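Local coordinates for DNA replication licensing factor MCM related protein (Thermoplasma acidophilum, PDB 4ME3) that probably unwinds DNA at the replication fork as an ATP-driven MCM helicase, of which this chain is the N-terminal, zinc-binding part, at residues V130-K141 with S190-Q201. Residues are numbered along the deposited sequence; the frame is centred on the assembly and turned at random.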
loop_
_atom_site.group_PDB
_atom_site.type_symbol
_atom_site.label_atom_id
_atom_site.label_comp_id
_atom_site.label_asym_id
_atom_site.label_seq_id
_atom_site.Cartn_x
_atom_site.Cartn_y
_atom_site.Cartn_z
ATOM N N VAL A 130 -1.428 0.816 21.638
ATOM C CA VAL A 130 -0.390 1.665 21.069
ATOM C C VAL A 130 0.528 2.184 22.181
ATOM O O VAL A 130 0.057 2.673 23.208
ATOM C CB VAL A 130 -0.985 2.854 20.287
ATOM C CG1 VAL A 130 0.116 3.771 19.793
ATOM C CG2 VAL A 130 -1.828 2.363 19.118
ATOM N N ARG A 131 1.836 2.056 21.978
ATOM C CA ARG A 131 2.813 2.479 22.981
ATOM C C ARG A 131 3.649 3.667 22.515
ATOM O O ARG A 131 4.006 4.534 23.313
ATOM C CB ARG A 131 3.743 1.319 23.348
ATOM C CG ARG A 131 3.058 0.178 24.075
ATOM C CD ARG A 131 2.233 0.683 25.249
ATOM N NE ARG A 131 1.704 -0.413 26.055
ATOM C CZ ARG A 131 0.828 -0.263 27.044
ATOM N NH1 ARG A 131 0.364 0.940 27.353
ATOM N NH2 ARG A 131 0.409 -1.323 27.720
ATOM N N LYS A 132 3.964 3.695 21.225
ATOM C CA LYS A 132 4.798 4.741 20.660
ATOM C C LYS A 132 4.345 5.071 19.254
ATOM O O LYS A 132 3.747 4.240 18.577
ATOM C CB LYS A 132 6.258 4.288 20.595
ATOM C CG LYS A 132 6.930 4.094 21.937
ATOM C CD LYS A 132 8.401 3.731 21.765
ATOM C CE LYS A 132 9.304 4.960 21.805
ATOM N NZ LYS A 132 9.028 5.937 20.712
ATOM N N ASN A 133 4.636 6.288 18.816
ATOM C CA ASN A 133 4.458 6.639 17.417
ATOM C C ASN A 133 5.517 7.638 16.985
ATOM O O ASN A 133 6.055 8.384 17.805
ATOM C CB ASN A 133 3.047 7.171 17.151
ATOM C CG ASN A 133 2.755 8.462 17.889
ATOM O OD1 ASN A 133 3.659 9.233 18.202
ATOM N ND2 ASN A 133 1.482 8.704 18.163
ATOM N N THR A 134 5.837 7.626 15.700
ATOM C CA THR A 134 6.767 8.591 15.148
ATOM C C THR A 134 6.000 9.840 14.760
ATOM O O THR A 134 4.770 9.875 14.812
ATOM C CB THR A 134 7.459 8.062 13.881
ATOM O OG1 THR A 134 6.483 7.867 12.849
ATOM C CG2 THR A 134 8.181 6.753 14.159
ATOM N N GLU A 135 6.733 10.875 14.376
ATOM C CA GLU A 135 6.121 12.000 13.704
ATOM C C GLU A 135 5.530 11.492 12.395
ATOM O O GLU A 135 5.874 10.403 11.922
ATOM C CB GLU A 135 7.157 13.095 13.424
ATOM C CG GLU A 135 8.169 12.761 12.328
ATOM C CD GLU A 135 9.295 11.857 12.802
ATOM O OE1 GLU A 135 9.287 11.451 13.985
ATOM O OE2 GLU A 135 10.193 11.551 11.987
ATOM N N VAL A 136 4.630 12.271 11.814
ATOM C CA VAL A 136 4.169 11.996 10.465
ATOM C C VAL A 136 5.145 12.643 9.489
ATOM O O VAL A 136 5.361 13.855 9.535
ATOM C CB VAL A 136 2.759 12.550 10.231
ATOM C CG1 VAL A 136 2.341 12.329 8.788
ATOM C CG2 VAL A 136 1.767 11.900 11.182
ATOM N N PHE A 137 5.746 11.838 8.617
ATOM C CA PHE A 137 6.768 12.339 7.702
ATOM C C PHE A 137 6.454 11.968 6.259
ATOM O O PHE A 137 5.711 11.020 6.003
ATOM C CB PHE A 137 8.145 11.807 8.098
ATOM C CG PHE A 137 8.257 10.314 8.038
ATOM C CD1 PHE A 137 7.863 9.533 9.110
ATOM C CD2 PHE A 137 8.765 9.690 6.909
ATOM C CE1 PHE A 137 7.966 8.151 9.056
ATOM C CE2 PHE A 137 8.873 8.316 6.850
ATOM C CZ PHE A 137 8.473 7.545 7.926
ATOM N N PRO A 138 7.010 12.728 5.304
ATOM C CA PRO A 138 6.711 12.462 3.896
ATOM C C PRO A 138 7.611 11.388 3.295
ATOM O O PRO A 138 8.804 11.330 3.583
ATOM C CB PRO A 138 6.976 13.811 3.229
ATOM C CG PRO A 138 8.077 14.396 4.043
ATOM C CD PRO A 138 7.841 13.935 5.468
ATOM N N LYS A 139 7.020 10.540 2.463
ATOM C CA LYS A 139 7.763 9.532 1.726
ATOM C C LYS A 139 7.461 9.683 0.243
ATOM O O LYS A 139 6.311 9.856 -0.155
ATOM C CB LYS A 139 7.382 8.126 2.193
ATOM C CG LYS A 139 7.837 7.017 1.250
ATOM C CD LYS A 139 6.995 5.763 1.418
ATOM C CE LYS A 139 6.939 4.956 0.127
ATOM N NZ LYS A 139 5.888 3.902 0.179
ATOM N N LEU A 140 8.507 9.621 -0.568
ATOM C CA LEU A 140 8.371 9.701 -2.012
ATOM C C LEU A 140 7.537 8.524 -2.510
ATOM O O LEU A 140 7.851 7.371 -2.214
ATOM C CB LEU A 140 9.765 9.680 -2.640
ATOM C CG LEU A 140 9.901 9.979 -4.126
ATOM C CD1 LEU A 140 9.367 11.360 -4.450
ATOM C CD2 LEU A 140 11.366 9.854 -4.520
ATOM N N LYS A 141 6.473 8.812 -3.256
ATOM C CA LYS A 141 5.563 7.765 -3.718
ATOM C C LYS A 141 5.604 7.626 -5.232
ATOM O O LYS A 141 5.837 6.537 -5.758
ATOM C CB LYS A 141 4.134 8.049 -3.256
ATOM C CG LYS A 141 3.133 6.968 -3.645
ATOM C CD LYS A 141 3.476 5.630 -3.004
ATOM C CE LYS A 141 2.483 4.547 -3.402
ATOM N NZ LYS A 141 1.090 4.868 -2.980
ATOM N N SER A 190 7.210 15.658 -7.841
ATOM C CA SER A 190 6.884 14.305 -7.424
ATOM C C SER A 190 5.726 14.320 -6.437
ATOM O O SER A 190 5.386 15.363 -5.876
ATOM C CB SER A 190 8.106 13.648 -6.778
ATOM O OG SER A 190 9.211 13.634 -7.667
ATOM N N GLU A 191 5.122 13.156 -6.228
ATOM C CA GLU A 191 4.062 13.018 -5.242
ATOM C C GLU A 191 4.571 12.316 -3.992
ATOM O O GLU A 191 5.186 11.257 -4.073
ATOM C CB GLU A 191 2.879 12.251 -5.833
ATOM C CG GLU A 191 2.034 13.085 -6.781
ATOM C CD GLU A 191 1.509 14.349 -6.122
ATOM O OE1 GLU A 191 0.680 14.232 -5.194
ATOM O OE2 GLU A 191 1.932 15.457 -6.524
ATOM N N PHE A 192 4.313 12.925 -2.840
ATOM C CA PHE A 192 4.653 12.337 -1.551
ATOM C C PHE A 192 3.397 11.921 -0.806
ATOM O O PHE A 192 2.316 12.479 -1.025
ATOM C CB PHE A 192 5.403 13.349 -0.687
ATOM C CG PHE A 192 6.718 13.785 -1.262
ATOM C CD1 PHE A 192 6.775 14.812 -2.183
ATOM C CD2 PHE A 192 7.893 13.173 -0.872
ATOM C CE1 PHE A 192 7.980 15.221 -2.710
ATOM C CE2 PHE A 192 9.107 13.580 -1.394
ATOM C CZ PHE A 192 9.146 14.604 -2.317
ATOM N N ILE A 193 3.544 10.950 0.090
ATOM C CA ILE A 193 2.466 10.567 0.985
ATOM C C ILE A 193 2.949 10.598 2.432
ATOM O O ILE A 193 4.139 10.422 2.705
ATOM C CB ILE A 193 1.924 9.157 0.666
ATOM C CG1 ILE A 193 3.039 8.118 0.791
ATOM C CG2 ILE A 193 1.317 9.126 -0.726
ATOM C CD1 ILE A 193 2.556 6.688 0.648
ATOM N N ASP A 194 2.017 10.836 3.347
ATOM C CA ASP A 194 2.290 10.797 4.774
ATOM C C ASP A 194 2.599 9.373 5.199
ATOM O O ASP A 194 1.977 8.424 4.714
ATOM C CB ASP A 194 1.075 11.277 5.562
ATOM C CG ASP A 194 0.767 12.748 5.338
ATOM O OD1 ASP A 194 1.717 13.560 5.293
ATOM O OD2 ASP A 194 -0.431 13.087 5.218
ATOM N N VAL A 195 3.548 9.235 6.114
ATOM C CA VAL A 195 3.869 7.941 6.708
ATOM C C VAL A 195 4.068 8.125 8.202
ATOM O O VAL A 195 4.583 9.150 8.652
ATOM C CB VAL A 195 5.145 7.333 6.105
ATOM C CG1 VAL A 195 5.437 5.966 6.729
ATOM C CG2 VAL A 195 5.024 7.213 4.593
ATOM N N GLN A 196 3.654 7.131 8.973
ATOM C CA GLN A 196 3.870 7.151 10.408
ATOM C C GLN A 196 4.100 5.721 10.865
ATOM O O GLN A 196 3.426 4.806 10.397
ATOM C CB GLN A 196 2.650 7.738 11.116
ATOM C CG GLN A 196 2.809 7.886 12.617
ATOM C CD GLN A 196 1.582 8.476 13.272
ATOM O OE1 GLN A 196 0.449 8.158 12.901
ATOM N NE2 GLN A 196 1.796 9.340 14.257
ATOM N N LYS A 197 5.060 5.525 11.760
ATOM C CA LYS A 197 5.254 4.213 12.363
ATOM C C LYS A 197 4.649 4.224 13.753
ATOM O O LYS A 197 4.803 5.190 14.503
ATOM C CB LYS A 197 6.732 3.835 12.427
ATOM C CG LYS A 197 7.455 3.945 11.099
ATOM C CD LYS A 197 8.801 3.249 11.151
ATOM C CE LYS A 197 9.553 3.394 9.841
ATOM N NZ LYS A 197 10.892 2.744 9.904
ATOM N N VAL A 198 3.956 3.141 14.082
ATOM C CA VAL A 198 3.262 3.010 15.347
ATOM C C VAL A 198 3.599 1.661 15.967
ATOM O O VAL A 198 3.373 0.616 15.356
ATOM C CB VAL A 198 1.736 3.099 15.145
ATOM C CG1 VAL A 198 1.006 2.996 16.468
ATOM C CG2 VAL A 198 1.373 4.403 14.429
ATOM N N GLU A 199 4.149 1.680 17.172
ATOM C CA GLU A 199 4.447 0.434 17.869
ATOM C C GLU A 199 3.307 0.065 18.799
ATOM O O GLU A 199 2.891 0.873 19.624
ATOM C CB GLU A 199 5.745 0.548 18.669
ATOM C CG GLU A 199 6.063 -0.712 19.454
ATOM C CD GLU A 199 7.377 -0.623 20.197
ATOM O OE1 GLU A 199 8.344 -1.290 19.771
ATOM O OE2 GLU A 199 7.440 0.105 21.209
ATOM N N ILE A 200 2.794 -1.155 18.660
ATOM C CA ILE A 200 1.767 -1.648 19.567
ATOM C C ILE A 200 2.301 -2.806 20.407
ATOM O O ILE A 200 3.272 -3.459 20.040
ATOM C CB ILE A 200 0.493 -2.100 18.822
ATOM C CG1 ILE A 200 0.788 -3.276 17.889
ATOM C CG2 ILE A 200 -0.102 -0.938 18.034
ATOM C CD1 ILE A 200 -0.467 -3.960 17.376
ATOM N N GLN A 201 1.649 -3.049 21.535
ATOM C CA GLN A 201 2.056 -4.113 22.441
ATOM C C GLN A 201 0.858 -4.974 22.805
ATOM O O GLN A 201 -0.275 -4.497 22.830
ATOM C CB GLN A 201 2.663 -3.514 23.709
ATOM C CG GLN A 201 3.263 -4.543 24.644
ATOM C CD GLN A 201 3.943 -3.912 25.839
ATOM O OE1 GLN A 201 3.575 -2.818 26.269
ATOM N NE2 GLN A 201 4.948 -4.596 26.379
#
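R131 and Q201 meet at one end of an antiparallel strand pair, where R131 NE donates to Q201 OE1 at 3.1 Å; the guanidinium and amide planes stand 82° apart. R131 N also gives a straight bond to E199 O (2.8 Å), an oxygen that K132 N reaches only weakly, so R131 and K132 share E199 as a classic beta bulge. A leucine in place of R131 would probably leave Q201 OE1 without this donor. Q201 NE2 is bonded to P213 O. Midway the chain bulges out at E135 and the register slips by one between N133 and F137; side chains bridge the break. T134 OG1 accepts from K197 N at 2.9 Å and donates to E135 O. Fully extended, with CG opposite the backbone N (chi1 -176°), Q196 sends NE2 to T134 O at 3.1 Å, the acceptor lying in its amide plane, while Q196 OE1 takes G226 N. Beyond the bulge at E135, V195 CB sits over one face of the F137 ring, 4.0 Å from its centroid, and V195 CG2 presses on K139 CB. L140 CD1 covers a face of F192 and packs tightly on S190 CB (3.5 Å). Salt bridges tie E199 to R215 and K139 to E221, both of strand 215-221, which flanks 191-201 within the OB domain; at the R131 end, V130 and I200 pack on V234 of strand 233-247.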